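Local coordinates for protein soluble lytic murein transglycosylase (Pseudomonas aeruginosa, PDB 5OHU) that probably cleaves the glycan strands of peptidoglycan by a lytic transglycosylase reaction, contributing to turnover of the bacterial cell wall, at residues A[472-484]-A[495-507]. Sequence-based numbering, arbitrary orientation.
Sequences IRFPMAHRATLVR and WIFAITRQESAFM. With PO4 (phosphate ion), chain I; PO4 (phosphate ion), chain H.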
# COMPACT_ATOMS: atom_id res chain seq x y z
N ILE A 472 8.30 -1.01 -21.85
CA ILE A 472 7.05 -1.16 -21.12
C ILE A 472 7.11 -0.39 -19.81
O ILE A 472 6.16 0.30 -19.44
CB ILE A 472 6.73 -2.64 -20.89
CG1 ILE A 472 6.43 -3.34 -22.23
CG2 ILE A 472 5.54 -2.78 -19.95
CD1 ILE A 472 5.80 -4.70 -22.05
N ARG A 473 8.23 -0.48 -19.09
CA ARG A 473 8.30 0.14 -17.78
C ARG A 473 8.33 1.66 -17.85
O ARG A 473 8.02 2.32 -16.85
CB ARG A 473 9.51 -0.38 -16.99
CG ARG A 473 9.36 -1.82 -16.47
CD ARG A 473 10.56 -2.23 -15.60
NE ARG A 473 10.66 -1.40 -14.39
CZ ARG A 473 11.81 -0.99 -13.86
NH1 ARG A 473 12.95 -1.33 -14.43
NH2 ARG A 473 11.80 -0.24 -12.76
N PHE A 474 8.69 2.24 -18.99
CA PHE A 474 8.89 3.68 -19.11
C PHE A 474 8.27 4.20 -20.41
O PHE A 474 8.96 4.50 -21.39
CB PHE A 474 10.38 4.02 -18.98
CG PHE A 474 10.92 3.62 -17.64
CD1 PHE A 474 10.53 4.33 -16.51
CD2 PHE A 474 11.69 2.48 -17.48
CE1 PHE A 474 10.96 3.96 -15.25
CE2 PHE A 474 12.13 2.10 -16.20
CZ PHE A 474 11.75 2.83 -15.09
N PRO A 475 6.95 4.34 -20.42
CA PRO A 475 6.28 4.85 -21.62
C PRO A 475 6.67 6.29 -21.93
O PRO A 475 7.08 7.06 -21.05
CB PRO A 475 4.79 4.75 -21.26
CG PRO A 475 4.73 4.48 -19.79
CD PRO A 475 6.01 3.83 -19.42
N MET A 476 6.50 6.65 -23.21
CA MET A 476 6.87 7.97 -23.71
C MET A 476 5.69 8.74 -24.29
O MET A 476 5.89 9.60 -25.15
CB MET A 476 7.96 7.84 -24.78
CG MET A 476 9.24 7.19 -24.29
SD MET A 476 10.25 8.37 -23.38
CE MET A 476 10.78 9.45 -24.69
N ALA A 477 4.47 8.42 -23.87
CA ALA A 477 3.30 9.09 -24.43
C ALA A 477 3.33 10.58 -24.11
O ALA A 477 3.77 10.99 -23.04
CB ALA A 477 2.01 8.46 -23.91
N HIS A 478 2.84 11.39 -25.05
CA HIS A 478 2.75 12.84 -24.89
C HIS A 478 4.12 13.48 -24.77
O HIS A 478 4.27 14.55 -24.16
CB HIS A 478 1.86 13.22 -23.71
CG HIS A 478 0.55 12.49 -23.71
ND1 HIS A 478 -0.48 12.83 -24.56
CD2 HIS A 478 0.12 11.42 -23.01
CE1 HIS A 478 -1.50 12.01 -24.36
NE2 HIS A 478 -1.15 11.14 -23.43
N ARG A 479 5.10 12.83 -25.40
CA ARG A 479 6.49 13.26 -25.37
C ARG A 479 6.67 14.72 -25.80
O ARG A 479 7.43 15.46 -25.17
CB ARG A 479 7.31 12.34 -26.28
CG ARG A 479 8.76 12.75 -26.45
CD ARG A 479 9.49 11.73 -27.32
NE ARG A 479 10.88 12.10 -27.52
CZ ARG A 479 11.84 11.25 -27.88
NH1 ARG A 479 11.54 9.97 -28.07
NH2 ARG A 479 13.08 11.68 -28.03
N ALA A 480 6.00 15.13 -26.88
CA ALA A 480 6.25 16.45 -27.44
C ALA A 480 5.84 17.55 -26.46
O ALA A 480 6.59 18.51 -26.24
CB ALA A 480 5.51 16.61 -28.78
N THR A 481 4.66 17.42 -25.86
CA THR A 481 4.23 18.37 -24.84
C THR A 481 5.09 18.29 -23.58
O THR A 481 5.39 19.32 -22.97
CB THR A 481 2.76 18.15 -24.50
OG1 THR A 481 1.97 18.22 -25.69
CG2 THR A 481 2.27 19.21 -23.50
N LEU A 482 5.48 17.08 -23.16
CA LEU A 482 6.33 16.97 -21.98
C LEU A 482 7.65 17.71 -22.16
O LEU A 482 8.08 18.46 -21.26
CB LEU A 482 6.58 15.50 -21.64
CG LEU A 482 5.44 14.70 -21.00
CD1 LEU A 482 5.90 13.32 -20.61
CD2 LEU A 482 5.00 15.38 -19.72
N VAL A 483 8.30 17.54 -23.31
CA VAL A 483 9.59 18.18 -23.56
C VAL A 483 9.42 19.69 -23.69
O VAL A 483 10.21 20.47 -23.14
CB VAL A 483 10.24 17.54 -24.81
CG1 VAL A 483 11.52 18.28 -25.21
CG2 VAL A 483 10.56 16.06 -24.52
N ARG A 484 8.38 20.13 -24.40
CA ARG A 484 8.13 21.56 -24.57
C ARG A 484 7.89 22.26 -23.23
O ARG A 484 8.50 23.29 -22.94
CB ARG A 484 6.95 21.77 -25.52
CG ARG A 484 6.53 23.22 -25.62
CD ARG A 484 5.37 23.40 -26.55
NE ARG A 484 5.61 22.65 -27.79
CZ ARG A 484 4.80 21.72 -28.28
NH1 ARG A 484 3.68 21.41 -27.64
NH2 ARG A 484 5.13 21.11 -29.42
N TRP A 495 13.01 14.72 -15.74
CA TRP A 495 12.38 14.81 -14.43
C TRP A 495 10.86 14.79 -14.55
O TRP A 495 10.18 14.10 -13.78
CB TRP A 495 12.86 16.07 -13.71
CG TRP A 495 12.49 16.12 -12.25
CD1 TRP A 495 12.43 15.07 -11.37
CD2 TRP A 495 12.11 17.29 -11.52
NE1 TRP A 495 12.05 15.52 -10.12
CE2 TRP A 495 11.85 16.88 -10.18
CE3 TRP A 495 11.97 18.64 -11.85
CZ2 TRP A 495 11.45 17.78 -9.19
CZ3 TRP A 495 11.58 19.55 -10.86
CH2 TRP A 495 11.33 19.11 -9.54
N ILE A 496 10.31 15.50 -15.53
CA ILE A 496 8.86 15.55 -15.65
C ILE A 496 8.30 14.22 -16.15
O ILE A 496 7.22 13.78 -15.71
CB ILE A 496 8.46 16.75 -16.53
CG1 ILE A 496 6.97 17.05 -16.40
CG2 ILE A 496 8.77 16.49 -17.98
CD1 ILE A 496 6.57 18.31 -17.14
N PHE A 497 8.99 13.54 -17.06
CA PHE A 497 8.62 12.16 -17.39
C PHE A 497 8.64 11.28 -16.14
O PHE A 497 7.72 10.49 -15.92
CB PHE A 497 9.58 11.58 -18.43
CG PHE A 497 9.32 12.03 -19.83
CD1 PHE A 497 9.72 13.29 -20.26
CD2 PHE A 497 8.71 11.18 -20.74
CE1 PHE A 497 9.49 13.70 -21.55
CE2 PHE A 497 8.48 11.59 -22.04
CZ PHE A 497 8.88 12.85 -22.44
N ALA A 498 9.70 11.42 -15.33
CA ALA A 498 9.81 10.64 -14.09
C ALA A 498 8.65 10.92 -13.14
O ALA A 498 8.06 9.99 -12.58
CB ALA A 498 11.14 10.93 -13.40
N ILE A 499 8.33 12.20 -12.92
CA ILE A 499 7.24 12.53 -12.01
C ILE A 499 5.94 11.96 -12.55
O ILE A 499 5.13 11.39 -11.81
CB ILE A 499 7.17 14.06 -11.83
CG1 ILE A 499 8.34 14.55 -10.97
CG2 ILE A 499 5.79 14.50 -11.28
CD1 ILE A 499 8.13 14.43 -9.47
N THR A 500 5.73 12.07 -13.86
CA THR A 500 4.53 11.51 -14.47
C THR A 500 4.50 10.00 -14.33
O THR A 500 3.46 9.42 -13.99
CB THR A 500 4.48 11.93 -15.94
OG1 THR A 500 4.42 13.35 -16.00
CG2 THR A 500 3.27 11.34 -16.62
N ARG A 501 5.63 9.34 -14.58
CA ARG A 501 5.67 7.89 -14.47
C ARG A 501 5.30 7.42 -13.05
O ARG A 501 4.56 6.45 -12.88
CB ARG A 501 7.05 7.39 -14.89
CG ARG A 501 7.40 5.97 -14.45
CD ARG A 501 6.52 4.92 -15.09
NE ARG A 501 7.04 3.59 -14.76
CZ ARG A 501 6.72 2.93 -13.65
NH1 ARG A 501 5.87 3.48 -12.78
NH2 ARG A 501 7.23 1.73 -13.42
N GLN A 502 5.78 8.14 -12.03
CA GLN A 502 5.47 7.80 -10.64
C GLN A 502 4.02 8.12 -10.28
O GLN A 502 3.35 7.33 -9.62
CB GLN A 502 6.42 8.55 -9.70
CG GLN A 502 6.14 8.48 -8.22
CD GLN A 502 6.13 7.05 -7.65
OE1 GLN A 502 5.27 6.70 -6.83
NE2 GLN A 502 7.02 6.19 -8.16
N GLU A 503 3.52 9.27 -10.72
CA GLU A 503 2.22 9.74 -10.26
C GLU A 503 1.08 8.93 -10.87
O GLU A 503 0.16 8.51 -10.17
CB GLU A 503 2.05 11.23 -10.59
CG GLU A 503 2.86 12.18 -9.71
CD GLU A 503 2.42 12.16 -8.24
OE1 GLU A 503 3.20 12.60 -7.38
OE2 GLU A 503 1.30 11.70 -7.95
N SER A 504 1.12 8.72 -12.19
CA SER A 504 0.01 8.13 -12.91
C SER A 504 0.39 6.92 -13.74
O SER A 504 -0.52 6.25 -14.26
CB SER A 504 -0.62 9.16 -13.86
OG SER A 504 0.29 9.45 -14.92
N ALA A 505 1.68 6.64 -13.92
CA ALA A 505 2.13 5.62 -14.87
C ALA A 505 1.54 5.88 -16.24
O ALA A 505 1.16 4.96 -16.97
CB ALA A 505 1.79 4.21 -14.37
N PHE A 506 1.41 7.16 -16.58
CA PHE A 506 0.97 7.63 -17.88
C PHE A 506 -0.47 7.26 -18.22
O PHE A 506 -0.84 7.23 -19.39
CB PHE A 506 1.92 7.14 -18.98
CG PHE A 506 3.18 7.94 -19.05
CD1 PHE A 506 4.26 7.64 -18.22
CD2 PHE A 506 3.29 9.01 -19.94
CE1 PHE A 506 5.42 8.39 -18.28
CE2 PHE A 506 4.45 9.75 -20.01
CZ PHE A 506 5.51 9.44 -19.18
N MET A 507 -1.31 7.03 -17.22
CA MET A 507 -2.74 6.93 -17.45
C MET A 507 -3.36 8.30 -17.21
O MET A 507 -3.48 8.74 -16.07
CB MET A 507 -3.37 5.86 -16.56
CG MET A 507 -2.76 4.49 -16.80
SD MET A 507 -3.16 3.50 -18.29
CE MET A 507 -2.25 4.30 -19.62
P PO4 I . 0.13 15.17 -27.20
O1 PO4 I . -0.59 16.29 -27.93
O2 PO4 I . 0.05 13.91 -28.03
O3 PO4 I . -0.57 14.94 -25.88
O4 PO4 I . 1.57 15.55 -26.97
P PO4 H . -2.85 8.02 -22.12
O1 PO4 H . -3.68 8.86 -23.05
O2 PO4 H . -1.71 8.85 -21.59
O3 PO4 H . -3.71 7.51 -20.98
O4 PO4 H . -2.30 6.83 -22.86
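I496 meets L482 first: its CG1 lies 4.2 Å from L482 CD2, while its CG2 rests near the carbonyl oxygen of L482. One residue on, F497 is gripped from several sides. L482 drops CD1 almost squarely onto one ring face, 3.4 Å from the F497 ring centroid and 9° off its normal, a close CH-pi contact. V483 comes in at the ring edge with CG2, R479 touches CZ with its aliphatic CG, and M476, its chain bent at chi2 and chi3, curls SD to within 3.9 Å of F497 CE2 in an oblique Met-aromatic contact. Here two early helices of the lysozyme-like catalytic domain, 479-488 and 493-504, pack with their segment axes 123° apart, and the loop 474-478 that leads into the first runs alongside the second. T500 OG1 donates a hydrogen bond back to I496 O, and its CG2 lies over the F506 ring. R501 bends at chi2 (65°), which brings NE to donate a hydrogen bond of 2.6 Å to R473 O; the carbonyl points almost straight at it, though the oxygen sits somewhat out of the guanidinium plane. The CG of R501 meanwhile brushes the F474 ring. After the helix, F506 is sandwiched: P475 O sits above the face opposite T500, with CG of P475 3.6 Å from F506 CD1, and L482 CD1 and A477 O both come in at its edge near CE2, the oxygen at 3.3 Å from F506 CE2. That P475 oxygen also accepts a hydrogen bond from Y621 of helix 605-624.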